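Local structure of competence/damage-inducible protein CinA (Agrobacterium tumefaciens, 2A9S) at residues 24-29 and 100-105; 90-95 and 127-132. The protein is of unknown function but belongs to the CinA family of competence- and damage-inducible proteins, whose relatives probably act as nicotinamide-nucleotide amidohydrolases. All blocks are in the same frame, centred on the assembly; numbering follows the deposited sequence.

Contact 1 of 2, residues 24-29 and 100-105; sequences LGLMVS and ANFAVA
N101, just ahead of strand 102-108, accepts the backbone N-H of M27 through its side-chain amide. Its CG lies anti to its own carbonyl carbon (chi1 -51°), and OD1 takes the N-H of M27 on a lone pair in the amide plane, OD1 to N 2.8 Å. A water donates to the same OD1 and to the carbonyl O of G25, the positive-phi residue of the Schellman motif that ends helix 8-24. Asparagine suits this place because its short amide accepts where the parallel strands have not yet begun. L26 crosses the N101 side chain at about a right angle, its CD2 3.8 Å from CG of the amide. The other methyl, CD1, approaches the outer end of the F102 ring obliquely, 3.7 Å from CE2, and the fork of the leucine lets one methyl meet the amide and the other the ring.

Regular parallel pairing then takes over: F102 N bonds to M27 O, S29 N to F102 O, and V104 N to S29 O at 3.1 Å. On the face bearing S29 and A103, the S29 hydroxyl, in the conformer given, lies beside the methyl of A103 and has the carbonyl O of A94 as its main partner. V28 and F102 point to the other face, where L162 and L165 of helix 147-167 meet them, while A94 and L95 of helix 84-96 pack on A103. Strands 53-59 and 123-130 flank the pair within the mixed sheet.

Contact 2 of 2, residues 90-95 and 127-132; sequences MAHGAL and ATKARN
K129 of strand 123-130 runs beside H92 of helix 84-96, in a helix-on-sheet packing of this alpha/beta fold; the axes of segments 90-95 and 127-130 pass 7.6 Å apart at 41°. From K129, CB touches the methyl of A91, 4.2 Å from its CB. CG, anti to the backbone N (chi1 -173°), rests against CD2 of L95 at 3.9 Å. The extended chain then carries CD past CA of H92 and CE to the edge of the imidazole, in its plane. NZ ends at the same edge, near the ring plane, though its separation from CD2 is doubtfully short. Lysine suits this partly exposed place near the end of the strand, since its methylenes pack while its ammonium travels outward.

Deeper in, A91 has only a methyl to place between helix and strand, and its CB meets CB of A127 at 4.1 Å. L95 packs further along with a branched side chain, CD2 against the backbone of A130 and CD1 beside NE of R131. That guanidinium is tied by NE to A100 O and by NH2 to S98 O. Its NH2 also lies 2.9 Å from L95 O, which sits over one face of the group at too poor an angle for a hydrogen bond.

How the contacts relate
The centres of contacts 1 and 2 lie about 9 Å apart, on the same side of the chain's centre, and the two meet directly. Their segments alternate along the chain: 24-29, 90-95, 100-105, 127-132. Helix 84-96 leads into strand 102-108, which is followed by its antiparallel neighbour 123-130. Contact 1 joins two parallel strands within the sheet, whereas contact 2 sets the helix against the adjoining strand. A105 N to A127 O, 2.8 Å, is a probable backbone hydrogen bond between them, and V104 packs on T128. The central strand 102-108 thus links the parallel and antiparallel parts of one mixed sheet.

Contact 1 of 2, residues 24-29 and 100-105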
loop_
_atom_site.group_PDB
_atom_site.type_symbol
_atom_site.label_atom_id
_atom_site.label_comp_id
_atom_site.label_asym_id
_atom_site.label_seq_id
_atom_site.Cartn_x
_atom_site.Cartn_y
_atom_site.Cartn_z
ATOM N N LEU A 24 -17.676 15.654 -4.854
ATOM C CA LEU A 24 -16.865 16.787 -4.467
ATOM C C LEU A 24 -15.584 16.965 -5.310
ATOM O O LEU A 24 -14.923 18.011 -5.228
ATOM C CB LEU A 24 -16.550 16.708 -2.956
ATOM C CG LEU A 24 -17.721 16.920 -1.968
ATOM C CD1 LEU A 24 -17.331 16.538 -0.541
ATOM C CD2 LEU A 24 -18.181 18.368 -2.031
ATOM N N GLY A 25 -15.247 15.958 -6.119
ATOM C CA GLY A 25 -14.053 15.985 -6.978
ATOM C C GLY A 25 -12.774 15.930 -6.159
ATOM O O GLY A 25 -11.742 16.483 -6.552
ATOM N N LEU A 26 -12.829 15.257 -5.018
ATOM C CA LEU A 26 -11.667 15.212 -4.127
ATOM C C LEU A 26 -10.930 13.873 -4.214
ATOM O O LEU A 26 -11.550 12.818 -4.426
ATOM C CB LEU A 26 -12.094 15.459 -2.678
ATOM C CG LEU A 26 -12.908 16.739 -2.419
ATOM C CD1 LEU A 26 -13.520 16.681 -1.029
ATOM C CD2 LEU A 26 -12.097 18.032 -2.680
ATOM N N MET A 27 -9.621 13.927 -3.992
ATOM C CA MET A 27 -8.798 12.733 -4.035
ATOM C C MET A 27 -7.957 12.638 -2.774
ATOM O O MET A 27 -7.712 13.656 -2.089
ATOM C CB MET A 27 -7.896 12.691 -5.269
ATOM C CG MET A 27 -8.672 12.638 -6.611
ATOM S SD MET A 27 -7.600 12.347 -8.044
ATOM C CE MET A 27 -7.544 10.557 -7.956
ATOM N N VAL A 28 -7.509 11.410 -2.489
ATOM C CA VAL A 28 -6.768 11.112 -1.274
ATOM C C VAL A 28 -5.456 10.402 -1.606
ATOM O O VAL A 28 -5.379 9.646 -2.593
ATOM C CB VAL A 28 -7.611 10.228 -0.298
ATOM C CG1 VAL A 28 -8.033 8.923 -0.959
ATOM C CG2 VAL A 28 -6.845 9.974 1.026
ATOM N N SER A 29 -4.455 10.628 -0.779
ATOM C CA SER A 29 -3.249 9.816 -0.829
ATOM C C SER A 29 -2.964 9.309 0.562
ATOM O O SER A 29 -3.398 9.904 1.544
ATOM C CB SER A 29 -2.059 10.594 -1.377
ATOM O OG SER A 29 -1.719 11.676 -0.545
ATOM N N ALA A 100 -3.372 14.679 -4.694
ATOM C CA ALA A 100 -4.530 14.572 -3.811
ATOM C C ALA A 100 -4.863 15.911 -3.170
ATOM O O ALA A 100 -4.006 16.782 -3.023
ATOM C CB ALA A 100 -4.291 13.542 -2.721
ATOM N N ASN A 101 -6.123 16.049 -2.785
ATOM C CA ASN A 101 -6.549 17.106 -1.887
ATOM C C ASN A 101 -6.254 16.853 -0.409
ATOM O O ASN A 101 -6.045 17.809 0.340
ATOM C CB ASN A 101 -8.038 17.349 -2.048
ATOM C CG ASN A 101 -8.427 17.557 -3.487
ATOM O OD1 ASN A 101 -8.717 16.610 -4.221
ATOM N ND2 ASN A 101 -8.401 18.821 -3.914
ATOM N N PHE A 102 -6.296 15.574 0.012
ATOM C CA PHE A 102 -6.052 15.191 1.419
ATOM C C PHE A 102 -5.037 14.057 1.471
ATOM O O PHE A 102 -5.016 13.211 0.570
ATOM C CB PHE A 102 -7.334 14.657 2.087
ATOM C CG PHE A 102 -8.536 15.587 1.995
ATOM C CD1 PHE A 102 -8.469 16.894 2.463
ATOM C CD2 PHE A 102 -9.731 15.124 1.451
ATOM C CE1 PHE A 102 -9.580 17.753 2.370
ATOM C CE2 PHE A 102 -10.843 15.962 1.352
ATOM C CZ PHE A 102 -10.777 17.276 1.818
ATOM N N ALA A 103 -4.214 14.019 2.518
ATOM C CA ALA A 103 -3.359 12.844 2.748
ATOM C C ALA A 103 -3.584 12.370 4.176
ATOM O O ALA A 103 -3.882 13.179 5.085
ATOM C CB ALA A 103 -1.892 13.142 2.501
ATOM N N VAL A 104 -3.519 11.063 4.369
ATOM C CA VAL A 104 -3.531 10.510 5.723
ATOM C C VAL A 104 -2.246 9.707 5.891
ATOM O O VAL A 104 -1.874 8.935 4.991
ATOM C CB VAL A 104 -4.803 9.632 6.003
ATOM C CG1 VAL A 104 -4.950 8.485 4.967
ATOM C CG2 VAL A 104 -4.829 9.152 7.513
ATOM N N ALA A 105 -1.608 9.869 7.056
ATOM C CA ALA A 105 -0.337 9.221 7.371
ATOM C C ALA A 105 -0.438 8.506 8.717
ATOM O O ALA A 105 -1.029 9.048 9.650
ATOM C CB ALA A 105 0.784 10.272 7.435
HETATM O O HOH W 1 -8.946 16.439 -6.918
#

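Contact 2 of 2, residues 90-95 and 127-132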
loop_
_atom_site.group_PDB
_atom_site.type_symbol
_atom_site.label_atom_id
_atom_site.label_comp_id
_atom_site.label_asym_id
_atom_site.label_seq_id
_atom_site.Cartn_x
_atom_site.Cartn_y
_atom_site.Cartn_z
ATOM N N MET A 90 5.174 12.965 7.321
ATOM C CA MET A 90 4.644 11.985 6.375
ATOM C C MET A 90 3.389 12.520 5.648
ATOM O O MET A 90 3.273 12.393 4.415
ATOM C CB MET A 90 4.312 10.665 7.091
ATOM C CG MET A 90 5.523 9.820 7.538
ATOM S SD MET A 90 5.110 8.332 8.539
ATOM C CE MET A 90 4.269 7.312 7.319
ATOM N N ALA A 91 2.470 13.117 6.393
ATOM C CA ALA A 91 1.201 13.582 5.834
ATOM C C ALA A 91 1.480 14.716 4.827
ATOM O O ALA A 91 0.944 14.744 3.710
ATOM C CB ALA A 91 0.255 14.063 6.969
ATOM N N HIS A 92 2.367 15.625 5.235
ATOM C CA HIS A 92 2.774 16.732 4.393
ATOM C C HIS A 92 3.450 16.223 3.114
ATOM O O HIS A 92 3.104 16.665 1.996
ATOM C CB HIS A 92 3.719 17.648 5.166
ATOM C CG HIS A 92 4.168 18.833 4.374
ATOM N ND1 HIS A 92 5.398 18.893 3.760
ATOM C CD2 HIS A 92 3.528 19.987 4.063
ATOM C CE1 HIS A 92 5.511 20.051 3.129
ATOM N NE2 HIS A 92 4.385 20.730 3.288
ATOM N N GLY A 93 4.413 15.310 3.271
ATOM C CA GLY A 93 5.072 14.672 2.118
ATOM C C GLY A 93 4.127 13.957 1.160
ATOM O O GLY A 93 4.240 14.094 -0.074
ATOM N N ALA A 94 3.177 13.194 1.715
ATOM C CA ALA A 94 2.274 12.411 0.870
ATOM C C ALA A 94 1.333 13.319 0.103
ATOM O O ALA A 94 0.877 12.973 -1.003
ATOM C CB ALA A 94 1.479 11.398 1.691
ATOM N N LEU A 95 1.048 14.476 0.683
ATOM C CA LEU A 95 0.134 15.421 0.100
ATOM C C LEU A 95 0.808 16.141 -1.060
ATOM O O LEU A 95 0.281 16.156 -2.182
ATOM C CB LEU A 95 -0.365 16.425 1.158
ATOM C CG LEU A 95 -1.378 17.438 0.642
ATOM C CD1 LEU A 95 -2.651 16.789 0.142
ATOM C CD2 LEU A 95 -1.649 18.504 1.740
ATOM N N ALA A 127 -2.064 11.272 11.273
ATOM C CA ALA A 127 -2.171 12.690 10.891
ATOM C C ALA A 127 -2.849 12.749 9.534
ATOM O O ALA A 127 -2.561 11.934 8.647
ATOM C CB ALA A 127 -0.806 13.349 10.839
ATOM N N THR A 128 -3.750 13.710 9.376
ATOM C CA THR A 128 -4.308 14.008 8.058
ATOM C C THR A 128 -4.055 15.474 7.719
ATOM O O THR A 128 -4.162 16.344 8.603
ATOM C CB THR A 128 -5.812 13.706 7.986
ATOM O OG1 THR A 128 -6.492 14.434 9.021
ATOM C CG2 THR A 128 -6.083 12.226 8.177
ATOM N N LYS A 129 -3.723 15.756 6.461
ATOM C CA LYS A 129 -3.499 17.150 6.042
ATOM C C LYS A 129 -4.264 17.503 4.761
ATOM O O LYS A 129 -4.494 16.644 3.915
ATOM C CB LYS A 129 -2.010 17.432 5.907
ATOM C CG LYS A 129 -1.672 18.905 5.650
ATOM C CD LYS A 129 -0.194 19.164 5.712
ATOM C CE LYS A 129 0.048 20.660 5.498
ATOM N NZ LYS A 129 1.448 21.023 5.827
ATOM N N ALA A 130 -4.719 18.756 4.669
ATOM C CA ALA A 130 -5.419 19.271 3.479
ATOM C C ALA A 130 -4.567 20.361 2.842
ATOM O O ALA A 130 -3.716 20.947 3.503
ATOM C CB ALA A 130 -6.753 19.846 3.859
ATOM N N ARG A 131 -4.794 20.612 1.557
ATOM C CA ARG A 131 -4.052 21.629 0.796
ATOM C C ARG A 131 -4.110 23.045 1.400
ATOM O O ARG A 131 -3.177 23.838 1.217
ATOM C CB ARG A 131 -4.561 21.681 -0.648
ATOM C CG ARG A 131 -4.301 20.438 -1.471
ATOM C CD ARG A 131 -2.877 20.423 -1.963
ATOM N NE ARG A 131 -2.599 19.212 -2.727
ATOM C CZ ARG A 131 -1.469 18.955 -3.381
ATOM N NH1 ARG A 131 -0.489 19.855 -3.439
ATOM N NH2 ARG A 131 -1.341 17.796 -4.016
ATOM N N ASN A 132 -5.209 23.359 2.095
ATOM C CA ASN A 132 -5.398 24.663 2.755
ATOM C C ASN A 132 -4.582 24.806 4.050
ATOM O O ASN A 132 -4.660 25.829 4.760
ATOM C CB ASN A 132 -6.889 24.901 3.037
ATOM C CG ASN A 132 -7.421 24.024 4.157
ATOM O OD1 ASN A 132 -6.685 23.225 4.752
ATOM N ND2 ASN A 132 -8.711 24.190 4.475
#